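Local coordinates for Cry23AA1 (Bacillus thuringiensis, PDB 4RHZ), which binds zinc and, as an aerolysin-family protein that complexes with Cry37Aa1, probably acts as the pore-forming partner of a binary insecticidal toxin, at residues F31-E36 with T93-K98; F101-V106 with V110-S115. One frame throughout, in Å; residues are numbered along the deposited sequence.

Contact 1 (F31-E36 with T93-K98); sequences FKVFNE and TSISTK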
ATOM      1  N   PHE A  31      27.686 -16.922  26.663  1.00 45.14           N
ATOM      2  CA  PHE A  31      27.229 -15.995  25.649  1.00 44.82           C
ATOM      3  C   PHE A  31      25.757 -16.172  25.317  1.00 43.77           C
ATOM      4  O   PHE A  31      25.319 -17.270  24.986  1.00 42.76           O
ATOM      5  CB  PHE A  31      28.024 -16.067  24.386  1.00 43.55           C
ATOM      6  CG  PHE A  31      27.784 -14.914  23.537  1.00 45.53           C
ATOM      7  CD1 PHE A  31      28.507 -13.758  23.732  1.00 42.48           C
ATOM      8  CD2 PHE A  31      26.762 -14.941  22.570  1.00 46.10           C
ATOM      9  CE1 PHE A  31      28.284 -12.649  22.930  1.00 45.22           C
ATOM     10  CE2 PHE A  31      26.514 -13.837  21.789  1.00 45.42           C
ATOM     11  CZ  PHE A  31      27.296 -12.668  21.967  1.00 42.89           C
ATOM     12  N   LYS A  32      24.992 -15.093  25.436  1.00 43.03           N
ATOM     13  CA  LYS A  32      23.602 -15.215  25.022  1.00 44.82           C
ATOM     14  C   LYS A  32      23.002 -14.072  24.170  1.00 42.40           C
ATOM     15  O   LYS A  32      23.337 -12.885  24.304  1.00 41.09           O
ATOM     16  CB  LYS A  32      22.674 -15.718  26.170  1.00 45.14           C
ATOM     17  CG  LYS A  32      22.733 -14.907  27.459  1.00 52.35           C
ATOM     18  CD  LYS A  32      21.686 -15.394  28.543  1.00 61.90           C
ATOM     19  CE  LYS A  32      21.308 -14.257  29.540  1.00 65.48           C
ATOM     20  NZ  LYS A  32      19.810 -14.129  29.764  1.00 68.26           N
ATOM     21  N   VAL A  33      22.130 -14.487  23.259  1.00 41.99           N
ATOM     22  CA  VAL A  33      21.282 -13.551  22.518  1.00 40.47           C
ATOM     23  C   VAL A  33      19.824 -13.694  23.004  1.00 39.54           C
ATOM     24  O   VAL A  33      19.314 -14.769  23.147  1.00 38.27           O
ATOM     25  CB  VAL A  33      21.353 -13.831  21.035  1.00 41.22           C
ATOM     26  CG1 VAL A  33      20.466 -12.791  20.225  1.00 40.08           C
ATOM     27  CG2 VAL A  33      22.817 -13.833  20.557  1.00 39.08           C
ATOM     28  N   PHE A  34      19.153 -12.594  23.251  1.00 39.31           N
ATOM     29  CA  PHE A  34      17.767 -12.682  23.716  1.00 40.67           C
ATOM     30  C   PHE A  34      17.022 -11.356  23.458  1.00 40.62           C
ATOM     31  O   PHE A  34      17.633 -10.358  22.928  1.00 39.35           O
ATOM     32  CB  PHE A  34      17.740 -13.051  25.236  1.00 40.51           C
ATOM     33  CG  PHE A  34      18.501 -12.066  26.107  1.00 41.76           C
ATOM     34  CD1 PHE A  34      17.826 -11.085  26.832  1.00 41.14           C
ATOM     35  CD2 PHE A  34      19.919 -12.094  26.167  1.00 40.18           C
ATOM     36  CE1 PHE A  34      18.557 -10.177  27.666  1.00 43.63           C
ATOM     37  CE2 PHE A  34      20.642 -11.188  26.976  1.00 37.53           C
ATOM     38  CZ  PHE A  34      19.971 -10.224  27.709  1.00 41.59           C
ATOM     39  N   ASN A  35      15.732 -11.340  23.861  1.00 42.02           N
ATOM     40  CA  ASN A  35      14.798 -10.243  23.560  1.00 43.23           C
ATOM     41  C   ASN A  35      14.881  -9.875  22.090  1.00 43.12           C
ATOM     42  O   ASN A  35      15.033  -8.694  21.756  1.00 44.03           O
ATOM     43  CB  ASN A  35      15.137  -8.972  24.367  1.00 43.70           C
ATOM     44  CG  ASN A  35      14.973  -9.159  25.865  1.00 46.64           C
ATOM     45  OD1 ASN A  35      14.286 -10.083  26.303  1.00 51.81           O
ATOM     46  ND2 ASN A  35      15.654  -8.317  26.657  1.00 43.32           N
ATOM     47  N   GLU A  36      14.882 -10.871  21.216  1.00 43.37           N
ATOM     48  CA  GLU A  36      14.777 -10.605  19.771  1.00 44.49           C
ATOM     49  C   GLU A  36      13.422  -9.949  19.499  1.00 45.08           C
ATOM     50  O   GLU A  36      12.385 -10.323  20.084  1.00 44.28           O
ATOM     51  CB  GLU A  36      14.847 -11.894  18.968  1.00 43.80           C
ATOM     52  CG  GLU A  36      16.195 -12.575  19.007  1.00 47.11           C
ATOM     53  CD  GLU A  36      16.229 -13.749  19.951  1.00 49.14           C
ATOM     54  OE1 GLU A  36      15.713 -13.647  21.091  1.00 50.83           O
ATOM     55  OE2 GLU A  36      16.747 -14.798  19.518  1.00 52.36           O
ATOM     56  N   THR A  93      25.534 -18.180  17.220  1.00 49.04           N
ATOM     57  CA  THR A  93      24.357 -18.998  17.001  1.00 50.88           C
ATOM     58  C   THR A  93      23.338 -18.238  16.055  1.00 49.72           C
ATOM     59  O   THR A  93      23.361 -17.018  15.918  1.00 48.48           O
ATOM     60  CB  THR A  93      23.807 -19.349  18.421  1.00 51.43           C
ATOM     61  OG1 THR A  93      22.554 -20.006  18.318  1.00 58.52           O
ATOM     62  CG2 THR A  93      23.623 -18.111  19.273  1.00 52.52           C
ATOM     63  N   SER A  94      22.509 -18.976  15.354  1.00 49.34           N
ATOM     64  CA  SER A  94      21.381 -18.426  14.565  1.00 48.61           C
ATOM     65  C   SER A  94      20.569 -17.351  15.266  1.00 46.20           C
ATOM     66  O   SER A  94      20.046 -17.595  16.349  1.00 45.51           O
ATOM     67  CB  SER A  94      20.377 -19.559  14.328  1.00 47.54           C
ATOM     68  OG  SER A  94      20.409 -19.873  12.976  1.00 51.88           O
ATOM     69  N   ILE A  95      20.422 -16.181  14.668  1.00 44.20           N
ATOM     70  CA  ILE A  95      19.453 -15.246  15.265  1.00 42.92           C
ATOM     71  C   ILE A  95      18.362 -14.958  14.211  1.00 43.62           C
ATOM     72  O   ILE A  95      18.669 -14.404  13.151  1.00 41.77           O
ATOM     73  CB  ILE A  95      20.087 -13.944  15.729  1.00 42.40           C
ATOM     74  CG1 ILE A  95      21.401 -14.216  16.490  1.00 39.63           C
ATOM     75  CG2 ILE A  95      19.069 -13.103  16.560  1.00 40.58           C
ATOM     76  CD1 ILE A  95      22.312 -12.973  16.473  1.00 38.86           C
ATOM     77  N   SER A  96      17.115 -15.354  14.498  1.00 44.26           N
ATOM     78  CA  SER A  96      16.002 -15.064  13.586  1.00 46.01           C
ATOM     79  C   SER A  96      14.648 -14.880  14.296  1.00 47.06           C
ATOM     80  O   SER A  96      14.517 -15.306  15.454  1.00 46.61           O
ATOM     81  CB  SER A  96      15.937 -16.116  12.454  1.00 44.96           C
ATOM     82  OG  SER A  96      15.611 -17.350  12.998  1.00 45.36           O
ATOM     83  N   THR A  97      13.673 -14.239  13.614  1.00 46.87           N
ATOM     84  CA  THR A  97      12.310 -14.025  14.150  1.00 47.28           C
ATOM     85  C   THR A  97      11.263 -14.153  13.027  1.00 46.86           C
ATOM     86  O   THR A  97      11.441 -13.558  11.963  1.00 44.23           O
ATOM     87  CB  THR A  97      12.142 -12.598  14.673  1.00 48.64           C
ATOM     88  OG1 THR A  97      13.080 -12.332  15.699  1.00 49.10           O
ATOM     89  CG2 THR A  97      10.740 -12.359  15.256  1.00 52.53           C
ATOM     90  N   LYS A  98      10.196 -14.933  13.266  1.00 47.23           N
ATOM     91  CA  LYS A  98       9.002 -14.927  12.421  1.00 48.73           C
ATOM     92  C   LYS A  98       8.182 -13.806  13.032  1.00 48.80           C
ATOM     93  O   LYS A  98       7.769 -13.868  14.186  1.00 47.52           O
ATOM     94  CB  LYS A  98       8.229 -16.246  12.531  1.00 50.36           C
ATOM     95  CG  LYS A  98       7.794 -16.949  11.192  1.00 56.46           C
ATOM     96  CD  LYS A  98       6.539 -16.312  10.504  1.00 61.77           C
ATOM     97  CE  LYS A  98       6.100 -17.058   9.211  1.00 67.23           C
ATOM     98  NZ  LYS A  98       6.637 -16.390   7.942  1.00 69.12           N
TER

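Contact 2 (F101-V106 with V110-S115); sequences FKFGFV and VTLTVS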
ATOM      1  N   PHE A 101       2.677  -8.971  11.189  1.00 47.97           N
ATOM      2  CA  PHE A 101       2.292  -7.578  11.292  1.00 46.90           C
ATOM      3  C   PHE A 101       0.785  -7.325  10.887  1.00 46.91           C
ATOM      4  O   PHE A 101       0.251  -7.880   9.900  1.00 46.05           O
ATOM      5  CB  PHE A 101       3.149  -6.712  10.375  1.00 46.44           C
ATOM      6  CG  PHE A 101       4.629  -6.944  10.442  1.00 47.89           C
ATOM      7  CD1 PHE A 101       5.219  -7.975   9.708  1.00 44.30           C
ATOM      8  CD2 PHE A 101       5.453  -6.049  11.143  1.00 45.82           C
ATOM      9  CE1 PHE A 101       6.555  -8.157   9.706  1.00 42.09           C
ATOM     10  CE2 PHE A 101       6.803  -6.221  11.149  1.00 46.47           C
ATOM     11  CZ  PHE A 101       7.371  -7.277  10.434  1.00 45.47           C
ATOM     12  N   LYS A 102       0.147  -6.427  11.613  1.00 46.59           N
ATOM     13  CA  LYS A 102      -1.214  -6.025  11.328  1.00 46.54           C
ATOM     14  C   LYS A 102      -1.138  -4.591  10.880  1.00 44.67           C
ATOM     15  O   LYS A 102      -0.815  -3.738  11.699  1.00 42.85           O
ATOM     16  CB  LYS A 102      -2.053  -6.114  12.592  1.00 47.37           C
ATOM     17  CG  LYS A 102      -2.149  -7.551  13.129  1.00 53.26           C
ATOM     18  CD  LYS A 102      -3.352  -8.384  12.515  1.00 61.04           C
ATOM     19  CE  LYS A 102      -3.564  -9.769  13.181  1.00 63.83           C
ATOM     20  NZ  LYS A 102      -4.255  -9.662  14.513  1.00 67.80           N
ATOM     21  N   PHE A 103      -1.373  -4.339   9.585  1.00 43.04           N
ATOM     22  CA  PHE A 103      -1.354  -2.984   9.099  1.00 43.06           C
ATOM     23  C   PHE A 103      -2.780  -2.452   8.840  1.00 44.66           C
ATOM     24  O   PHE A 103      -3.660  -3.178   8.358  1.00 44.84           O
ATOM     25  CB  PHE A 103      -0.517  -2.863   7.841  1.00 42.48           C
ATOM     26  CG  PHE A 103       0.953  -3.178   8.018  1.00 39.09           C
ATOM     27  CD1 PHE A 103       1.575  -4.098   7.167  1.00 37.63           C
ATOM     28  CD2 PHE A 103       1.711  -2.547   8.974  1.00 39.78           C
ATOM     29  CE1 PHE A 103       2.956  -4.400   7.282  1.00 38.23           C
ATOM     30  CE2 PHE A 103       3.100  -2.845   9.124  1.00 41.58           C
ATOM     31  CZ  PHE A 103       3.723  -3.769   8.266  1.00 36.08           C
ATOM     32  N   GLY A 104      -3.011  -1.197   9.205  1.00 46.42           N
ATOM     33  CA  GLY A 104      -4.226  -0.482   8.804  1.00 47.14           C
ATOM     34  C   GLY A 104      -3.911   0.523   7.712  1.00 48.13           C
ATOM     35  O   GLY A 104      -2.746   0.722   7.345  1.00 49.23           O
ATOM     36  N   PHE A 105      -4.935   1.169   7.189  1.00 49.19           N
ATOM     37  CA  PHE A 105      -4.747   2.245   6.203  1.00 50.90           C
ATOM     38  C   PHE A 105      -5.344   3.563   6.700  1.00 53.33           C
ATOM     39  O   PHE A 105      -6.448   3.558   7.212  1.00 54.19           O
ATOM     40  CB  PHE A 105      -5.378   1.842   4.885  1.00 49.75           C
ATOM     41  CG  PHE A 105      -4.687   0.709   4.221  1.00 46.41           C
ATOM     42  CD1 PHE A 105      -4.960  -0.593   4.584  1.00 42.94           C
ATOM     43  CD2 PHE A 105      -3.753   0.947   3.233  1.00 41.06           C
ATOM     44  CE1 PHE A 105      -4.304  -1.630   3.977  1.00 39.90           C
ATOM     45  CE2 PHE A 105      -3.131  -0.082   2.611  1.00 40.39           C
ATOM     46  CZ  PHE A 105      -3.396  -1.373   2.979  1.00 39.58           C
ATOM     47  N   VAL A 106      -4.615   4.674   6.568  1.00 56.16           N
ATOM     48  CA  VAL A 106      -5.091   5.937   7.127  1.00 59.73           C
ATOM     49  C   VAL A 106      -6.377   6.359   6.425  1.00 60.67           C
ATOM     50  O   VAL A 106      -6.548   6.201   5.199  1.00 60.30           O
ATOM     51  CB  VAL A 106      -4.060   7.149   7.109  1.00 59.53           C
ATOM     52  CG1 VAL A 106      -2.893   7.015   8.198  1.00 62.51           C
ATOM     53  CG2 VAL A 106      -3.548   7.441   5.695  1.00 62.20           C
ATOM     54  N   VAL A 110      -9.910  -1.037   7.084  1.00 63.97           N
ATOM     55  CA  VAL A 110      -9.513  -2.342   6.677  1.00 61.73           C
ATOM     56  C   VAL A 110      -8.103  -2.567   7.298  1.00 59.58           C
ATOM     57  O   VAL A 110      -7.342  -1.607   7.509  1.00 58.90           O
ATOM     58  CB  VAL A 110      -9.662  -2.408   5.144  1.00 61.86           C
ATOM     59  CG1 VAL A 110      -9.580  -0.970   4.556  1.00 62.54           C
ATOM     60  CG2 VAL A 110      -8.699  -3.381   4.497  1.00 61.80           C
ATOM     61  N   THR A 111      -7.850  -3.828   7.641  1.00 56.86           N
ATOM     62  CA  THR A 111      -6.689  -4.302   8.328  1.00 54.73           C
ATOM     63  C   THR A 111      -6.036  -5.400   7.507  1.00 52.54           C
ATOM     64  O   THR A 111      -6.737  -6.325   7.117  1.00 52.40           O
ATOM     65  CB  THR A 111      -7.101  -4.908   9.708  1.00 55.41           C
ATOM     66  OG1 THR A 111      -6.765  -3.968  10.730  1.00 56.38           O
ATOM     67  CG2 THR A 111      -6.369  -6.246  10.034  1.00 55.59           C
ATOM     68  N   LEU A 112      -4.716  -5.341   7.259  1.00 48.56           N
ATOM     69  CA  LEU A 112      -4.108  -6.534   6.662  1.00 46.03           C
ATOM     70  C   LEU A 112      -3.014  -7.197   7.524  1.00 44.81           C
ATOM     71  O   LEU A 112      -2.238  -6.507   8.224  1.00 43.46           O
ATOM     72  CB  LEU A 112      -3.715  -6.348   5.188  1.00 44.55           C
ATOM     73  CG  LEU A 112      -2.391  -5.719   4.750  1.00 45.85           C
ATOM     74  CD1 LEU A 112      -1.220  -6.565   5.210  1.00 47.27           C
ATOM     75  CD2 LEU A 112      -2.253  -5.579   3.250  1.00 45.87           C
ATOM     76  N   THR A 113      -3.000  -8.520   7.454  1.00 43.28           N
ATOM     77  CA  THR A 113      -2.073  -9.364   8.176  1.00 44.63           C
ATOM     78  C   THR A 113      -1.032  -9.975   7.290  1.00 43.18           C
ATOM     79  O   THR A 113      -1.340 -10.667   6.308  1.00 41.99           O
ATOM     80  CB  THR A 113      -2.812 -10.492   8.916  1.00 45.76           C
ATOM     81  OG1 THR A 113      -3.479  -9.891  10.014  1.00 48.20           O
ATOM     82  CG2 THR A 113      -1.826 -11.564   9.503  1.00 47.29           C
ATOM     83  N   VAL A 114       0.216  -9.718   7.654  1.00 42.24           N
ATOM     84  CA  VAL A 114       1.330 -10.276   6.905  1.00 41.93           C
ATOM     85  C   VAL A 114       2.503 -10.663   7.845  1.00 42.48           C
ATOM     86  O   VAL A 114       2.727 -10.050   8.901  1.00 42.35           O
ATOM     87  CB  VAL A 114       1.761  -9.305   5.778  1.00 41.57           C
ATOM     88  CG1 VAL A 114       2.380  -8.045   6.338  1.00 38.63           C
ATOM     89  CG2 VAL A 114       2.750  -9.973   4.833  1.00 43.10           C
ATOM     90  N   SER A 115       3.244 -11.676   7.447  1.00 41.90           N
ATOM     91  CA  SER A 115       4.256 -12.258   8.302  1.00 42.42           C
ATOM     92  C   SER A 115       5.532 -12.376   7.484  1.00 41.79           C
ATOM     93  O   SER A 115       5.499 -12.621   6.263  1.00 39.78           O
ATOM     94  CB  SER A 115       3.844 -13.684   8.721  1.00 43.21           C
ATOM     95  OG  SER A 115       2.940 -13.676   9.828  1.00 49.08           O
TER

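Contact 1 (F31-E36 with T93-K98)
The carboxylate of Glu36 meets Ile95 through OE2, which lies 4.1 Å from Ile95 CG2, while Val33 CG1 from its own strand stands over one face of the group, 4.4 Å from Glu36 CD. The Phe34 ring, by contrast, belongs to the side of the strand turned from 93-98; Lys32 NZ hangs over one of its faces, 4.1 Å above the plane and offset toward the rim. Across the contact, Ile95 CG2 is the methyl that both Val33 and Glu36 share. Val33 CG1 reaches it at 3.9 Å, the two side chains crossing nearly at a right angle, and Glu36 CG touches the same methyl at 3.8 Å. A bend at chi2 (102°) folds the glutamate back beside Val33 instead of letting it run straight out. Val33 and Glu36 can both face 93-98, although three residues apart, because Asn35 takes a left-handed backbone conformation between them. Farther on, Glu36 CB rests 3.7 Å from Thr97 OG1, a hydroxyl hydrogen-bonded to Tyr120 OH. No hydrogen bond crosses, and the nearest alpha carbons stay 7.0 Å apart (Glu36 CA to Thr97 CA). Strand 32-40 bonds instead to strand 146-179, whereas Ile95 and Thr97 bond through their backbones to Tyr120 and Tyr118. Such packing by side chains alone joins two separate sheets of the elongated, strand-rich aerolysin-type fold.

Contact 2 (F101-V106 with V110-S115)
Phe103 and Val114 sit diagonally across two antiparallel strands, their side chains meeting at a slant, with Phe103 CE1 3.8 Å from Val114 CG1. That methyl is placed between the backbone N and the carbonyl carbon of its own residue (chi1 68°), which brings it to the ring. Leu112 CD1 comes to the edge of the same ring, 4.2 Å from Phe103 CD1, and Phe101 CB lies over one ring face. Phe101 turns an edge to the backbone, CD1 being 3.3 Å from Val114 O. Phe105 likewise presents its edge, to Val110 O in the ring plane and to Leu112 CD2, 4.4 Å from Phe105 CZ. On the other face of the sheet, Lys102 and Thr113 run side by side, pointing the same way; the modelled approach of the lysine chain to Thr113 OG1 is too short to be trusted. Four backbone hydrogen bonds fix this register, two in each of the hydrogen-bonded pairs Phe101-Val114 and Phe103-Leu112, for example Val114 N to Phe101 O at 2.9 Å. The aromatic and aliphatic face packs against strands 146-179 and 211-235, through Val161, Tyr159 and Leu225 among others. The side chain of Val114 is about 8 Å from the bound zinc ion. An amphipathic beta hairpin packed by its apolar face on the body of the molecule is consistent with the insertion hairpin of aerolysin-type pore-forming toxins.

How the contacts relate
Strand 96-105 serves both contacts: its start, with the residues leading into it, packs in contact 1, and its far end pairs in contact 2. The centres lie about 26 Å apart, yet the two meet where Lys98 NZ packs 4.0 Å from Ser115 CB. Contact 1 is partly buried, its centre about 20 Å from that of the chain; it joins different sheets by a few aliphatic and mixed touches. Contact 2, whose centre is about 9 Å from that of the chain, is mostly buried and buries 510 Å² against 234 Å², binding neighbours within one sheet by backbone hydrogen bonds and aromatic packing. One connects sheets, the other builds the hairpin itself.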